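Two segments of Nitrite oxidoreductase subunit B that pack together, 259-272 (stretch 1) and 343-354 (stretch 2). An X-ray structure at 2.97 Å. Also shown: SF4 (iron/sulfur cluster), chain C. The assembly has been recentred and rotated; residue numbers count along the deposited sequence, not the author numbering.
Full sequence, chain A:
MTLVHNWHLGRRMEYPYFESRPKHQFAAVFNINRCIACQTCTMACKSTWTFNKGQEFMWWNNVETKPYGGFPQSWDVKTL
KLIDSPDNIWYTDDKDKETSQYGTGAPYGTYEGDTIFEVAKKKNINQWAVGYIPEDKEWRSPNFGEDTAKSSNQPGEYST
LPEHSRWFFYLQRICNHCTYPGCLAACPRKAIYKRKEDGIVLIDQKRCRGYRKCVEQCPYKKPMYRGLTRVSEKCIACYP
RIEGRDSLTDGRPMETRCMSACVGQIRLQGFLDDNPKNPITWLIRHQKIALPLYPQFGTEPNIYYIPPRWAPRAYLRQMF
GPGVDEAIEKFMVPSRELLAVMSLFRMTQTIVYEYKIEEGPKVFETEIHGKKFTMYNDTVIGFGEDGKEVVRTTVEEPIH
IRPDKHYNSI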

# COMPACT_ATOMS: atom_id res chain seq x y z
N MET A 259 1.15 -14.39 9.66
CA MET A 259 1.10 -13.80 11.00
C MET A 259 2.35 -12.99 11.30
O MET A 259 2.26 -11.90 11.88
CB MET A 259 0.90 -14.88 12.06
CG MET A 259 -0.34 -15.73 11.89
SD MET A 259 -1.95 -14.94 12.00
CE MET A 259 -3.00 -16.30 11.49
N SER A 260 3.52 -13.51 10.93
CA SER A 260 4.77 -12.82 11.22
C SER A 260 4.87 -11.49 10.49
O SER A 260 5.59 -10.59 10.94
CB SER A 260 5.96 -13.71 10.86
OG SER A 260 7.19 -13.02 11.02
N ALA A 261 4.18 -11.34 9.36
CA ALA A 261 4.22 -10.13 8.55
C ALA A 261 3.40 -8.98 9.12
O ALA A 261 3.59 -7.84 8.67
CB ALA A 261 3.72 -10.44 7.14
N CYS A 262 2.52 -9.22 10.08
CA CYS A 262 1.53 -8.22 10.47
C CYS A 262 2.18 -6.96 11.02
O CYS A 262 2.87 -7.00 12.04
CB CYS A 262 0.57 -8.77 11.50
SG CYS A 262 -0.79 -7.62 11.85
N VAL A 263 1.88 -5.83 10.38
CA VAL A 263 2.61 -4.60 10.65
C VAL A 263 2.00 -3.85 11.82
O VAL A 263 2.72 -3.33 12.69
CB VAL A 263 2.63 -3.75 9.38
CG1 VAL A 263 3.55 -2.57 9.56
CG2 VAL A 263 3.03 -4.62 8.24
N GLY A 264 0.67 -3.76 11.88
CA GLY A 264 0.04 -3.03 12.96
C GLY A 264 -0.09 -3.83 14.23
O GLY A 264 -0.92 -3.50 15.09
N GLN A 265 0.75 -4.86 14.38
CA GLN A 265 0.82 -5.68 15.59
C GLN A 265 -0.56 -6.11 16.08
O GLN A 265 -0.91 -5.94 17.25
CB GLN A 265 1.58 -4.94 16.69
CG GLN A 265 3.02 -4.58 16.34
CD GLN A 265 3.67 -3.69 17.38
OE1 GLN A 265 3.03 -3.24 18.32
NE2 GLN A 265 4.97 -3.44 17.21
N ILE A 266 -1.37 -6.67 15.18
CA ILE A 266 -2.73 -7.04 15.54
C ILE A 266 -2.94 -8.54 15.75
O ILE A 266 -3.91 -8.92 16.43
CB ILE A 266 -3.73 -6.53 14.48
CG1 ILE A 266 -3.90 -7.55 13.35
CG2 ILE A 266 -3.28 -5.21 13.90
CD1 ILE A 266 -5.16 -7.37 12.55
N ARG A 267 -2.08 -9.39 15.21
CA ARG A 267 -2.31 -10.83 15.21
C ARG A 267 -1.23 -11.54 16.01
O ARG A 267 -0.03 -11.25 15.85
CB ARG A 267 -2.40 -11.40 13.80
CG ARG A 267 -1.29 -11.01 12.90
CD ARG A 267 -1.42 -11.62 11.52
NE ARG A 267 -2.68 -11.32 10.84
CZ ARG A 267 -2.94 -11.71 9.59
NH1 ARG A 267 -4.10 -11.40 9.03
NH2 ARG A 267 -2.04 -12.40 8.91
N LEU A 268 -1.65 -12.46 16.88
CA LEU A 268 -0.77 -13.35 17.62
C LEU A 268 -1.19 -14.78 17.31
O LEU A 268 -2.37 -15.13 17.48
CB LEU A 268 -0.85 -13.08 19.12
CG LEU A 268 0.06 -13.92 20.02
CD1 LEU A 268 1.49 -13.41 19.96
CD2 LEU A 268 -0.45 -13.94 21.45
N GLN A 269 -0.25 -15.59 16.85
CA GLN A 269 -0.54 -16.96 16.43
C GLN A 269 0.09 -17.95 17.40
O GLN A 269 1.24 -17.79 17.81
CB GLN A 269 -0.00 -17.21 15.02
CG GLN A 269 -0.48 -18.50 14.40
CD GLN A 269 0.60 -19.57 14.38
OE1 GLN A 269 1.50 -19.53 13.55
NE2 GLN A 269 0.49 -20.53 15.29
N GLY A 270 -0.69 -18.97 17.76
CA GLY A 270 -0.24 -20.01 18.67
C GLY A 270 -1.11 -21.25 18.57
O GLY A 270 -1.49 -21.66 17.48
N PHE A 271 -1.42 -21.85 19.72
CA PHE A 271 -2.30 -23.01 19.75
C PHE A 271 -3.30 -22.85 20.89
O PHE A 271 -3.01 -22.23 21.91
CB PHE A 271 -1.52 -24.31 19.92
CG PHE A 271 -0.52 -24.56 18.84
CD1 PHE A 271 -0.92 -25.02 17.60
CD2 PHE A 271 0.83 -24.32 19.05
CE1 PHE A 271 0.00 -25.24 16.59
CE2 PHE A 271 1.76 -24.54 18.05
CZ PHE A 271 1.34 -25.01 16.82
N LEU A 272 -4.49 -23.43 20.69
CA LEU A 272 -5.50 -23.50 21.74
C LEU A 272 -5.19 -24.69 22.64
O LEU A 272 -5.45 -25.84 22.30
CB LEU A 272 -6.90 -23.62 21.14
CG LEU A 272 -7.67 -22.31 21.00
CD1 LEU A 272 -9.00 -22.54 20.29
CD2 LEU A 272 -7.88 -21.67 22.36
N SER A 343 0.68 -6.17 24.49
CA SER A 343 2.04 -5.72 24.19
C SER A 343 2.97 -6.87 23.81
O SER A 343 4.15 -6.62 23.55
CB SER A 343 2.61 -4.96 25.38
OG SER A 343 1.86 -3.78 25.64
N LEU A 344 2.47 -8.10 23.79
CA LEU A 344 3.24 -9.26 23.35
C LEU A 344 3.06 -9.55 21.87
O LEU A 344 3.83 -10.34 21.31
CB LEU A 344 2.84 -10.49 24.18
CG LEU A 344 3.69 -11.75 24.09
CD1 LEU A 344 5.08 -11.51 24.66
CD2 LEU A 344 3.01 -12.90 24.80
N PHE A 345 2.08 -8.93 21.22
CA PHE A 345 1.78 -9.23 19.82
C PHE A 345 2.93 -8.77 18.92
O PHE A 345 3.40 -7.64 19.03
CB PHE A 345 0.48 -8.54 19.39
CG PHE A 345 -0.77 -9.18 19.94
CD1 PHE A 345 -0.71 -10.13 20.95
CD2 PHE A 345 -2.01 -8.82 19.44
CE1 PHE A 345 -1.86 -10.70 21.45
CE2 PHE A 345 -3.16 -9.39 19.94
CZ PHE A 345 -3.09 -10.33 20.94
N ARG A 346 3.36 -9.67 18.04
CA ARG A 346 4.35 -9.36 17.00
C ARG A 346 5.63 -8.78 17.58
O ARG A 346 6.22 -7.85 17.03
CB ARG A 346 3.76 -8.41 15.95
CG ARG A 346 2.68 -9.04 15.08
CD ARG A 346 3.27 -9.73 13.86
NE ARG A 346 4.18 -10.83 14.20
CZ ARG A 346 3.79 -12.00 14.69
NH1 ARG A 346 4.70 -12.93 14.97
NH2 ARG A 346 2.51 -12.26 14.89
N MET A 347 6.08 -9.34 18.70
CA MET A 347 7.39 -9.00 19.24
C MET A 347 8.47 -9.98 18.80
O MET A 347 9.65 -9.62 18.79
CB MET A 347 7.33 -8.94 20.77
CG MET A 347 6.42 -7.84 21.30
SD MET A 347 6.92 -6.21 20.71
CE MET A 347 5.42 -5.27 20.97
N THR A 348 8.09 -11.21 18.45
CA THR A 348 9.01 -12.21 17.92
C THR A 348 8.28 -13.02 16.86
O THR A 348 7.05 -12.99 16.77
CB THR A 348 9.54 -13.13 19.03
OG1 THR A 348 10.51 -14.03 18.47
CG2 THR A 348 8.40 -13.93 19.65
N GLN A 349 9.05 -13.76 16.07
CA GLN A 349 8.47 -14.67 15.09
C GLN A 349 8.31 -16.09 15.64
O GLN A 349 7.64 -16.90 15.01
CB GLN A 349 9.31 -14.70 13.81
CG GLN A 349 10.80 -14.60 14.02
CD GLN A 349 11.52 -14.12 12.77
OE1 GLN A 349 10.91 -13.89 11.73
NE2 GLN A 349 12.84 -13.96 12.87
N THR A 350 8.92 -16.39 16.78
CA THR A 350 8.80 -17.72 17.37
C THR A 350 7.49 -17.81 18.14
O THR A 350 7.09 -16.87 18.83
CB THR A 350 9.98 -18.00 18.30
OG1 THR A 350 11.21 -17.84 17.59
CG2 THR A 350 9.90 -19.41 18.87
N ILE A 351 6.82 -18.96 18.02
CA ILE A 351 5.55 -19.15 18.71
C ILE A 351 5.79 -19.22 20.21
O ILE A 351 6.71 -19.91 20.68
CB ILE A 351 4.83 -20.41 18.20
CG1 ILE A 351 4.48 -20.26 16.72
CG2 ILE A 351 3.57 -20.67 19.01
CD1 ILE A 351 3.96 -21.54 16.09
N VAL A 352 4.97 -18.50 20.98
CA VAL A 352 5.06 -18.46 22.43
C VAL A 352 3.91 -19.28 23.00
O VAL A 352 2.74 -19.03 22.67
CB VAL A 352 5.02 -17.02 22.96
CG1 VAL A 352 4.82 -17.03 24.46
CG2 VAL A 352 6.29 -16.28 22.59
N TYR A 353 4.23 -20.26 23.84
CA TYR A 353 3.23 -21.15 24.41
C TYR A 353 2.75 -20.72 25.79
O TYR A 353 1.63 -21.08 26.17
CB TYR A 353 3.78 -22.58 24.49
CG TYR A 353 4.02 -23.20 23.14
CD1 TYR A 353 3.08 -24.03 22.56
CD2 TYR A 353 5.19 -22.93 22.43
CE1 TYR A 353 3.29 -24.60 21.32
CE2 TYR A 353 5.41 -23.49 21.19
CZ TYR A 353 4.46 -24.32 20.64
OH TYR A 353 4.67 -24.89 19.41
N GLU A 354 3.55 -19.97 26.54
CA GLU A 354 3.15 -19.49 27.85
C GLU A 354 3.68 -18.08 28.06
O GLU A 354 4.74 -17.71 27.54
CB GLU A 354 3.68 -20.43 28.94
CG GLU A 354 2.93 -20.39 30.25
CD GLU A 354 2.98 -21.73 30.98
OE1 GLU A 354 3.46 -22.71 30.38
OE2 GLU A 354 2.53 -21.79 32.14
FE1 SF4 C . -1.78 -4.95 7.90
FE2 SF4 C . -2.62 -7.52 7.49
FE3 SF4 C . -4.12 -5.82 9.02
FE4 SF4 C . -1.73 -6.76 9.96
S1 SF4 C . -3.59 -7.98 9.50
S2 SF4 C . -2.49 -4.61 10.05
S3 SF4 C . -0.51 -6.84 8.03
S4 SF4 C . -3.65 -5.61 6.79
O HOH W 1 0.52 -20.44 21.96

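This is a mixed contact between a cluster-binding loop with its following strand and an irregular segment, in which Arg346 reaches across much of the first stretch to lie among backbone carbonyls and apolar and aromatic packing continues the interface. Arg346, in a type II turn running from Leu344 to Met347, has more of its surface covered by the other stretch than any other residue here. Its long aliphatic stem suits a crowded path: CD lies 3.7 Å from CB of Cys262, whose SG binds FE4 of the iron-sulfur cluster at 2.3 Å. The guanidinium then lies with one face over CA of Ser260, while its NH2 gives a weak hydrogen bond to Arg267 O (2.9 Å), which sits near its plane. Met259 O is almost as close to Arg346 NH2, at 3.0 Å, but the angle is too poor for a hydrogen bond.

Beside the arginine, Phe345 offers a flat face to Leu268, whose CB stands 3.7 Å from the ring centroid and 25° off the normal, a CH-pi contact that a broad aromatic surface favours. Farther along, Gly270 CA lies 3.9 Å from Ile351 CG2, an ordinary packing distance. Phe271 and Tyr353 meet rim to rim, with Phe271 CD2 3.4 Å from Tyr353 CE1, rather than stacking. A water completes this end: its O lies 3.3 Å from Phe271 N, from which it accepts, and 2.7 Å from Val352 O, to which it donates, thereby linking two backbones that share no direct hydrogen bond.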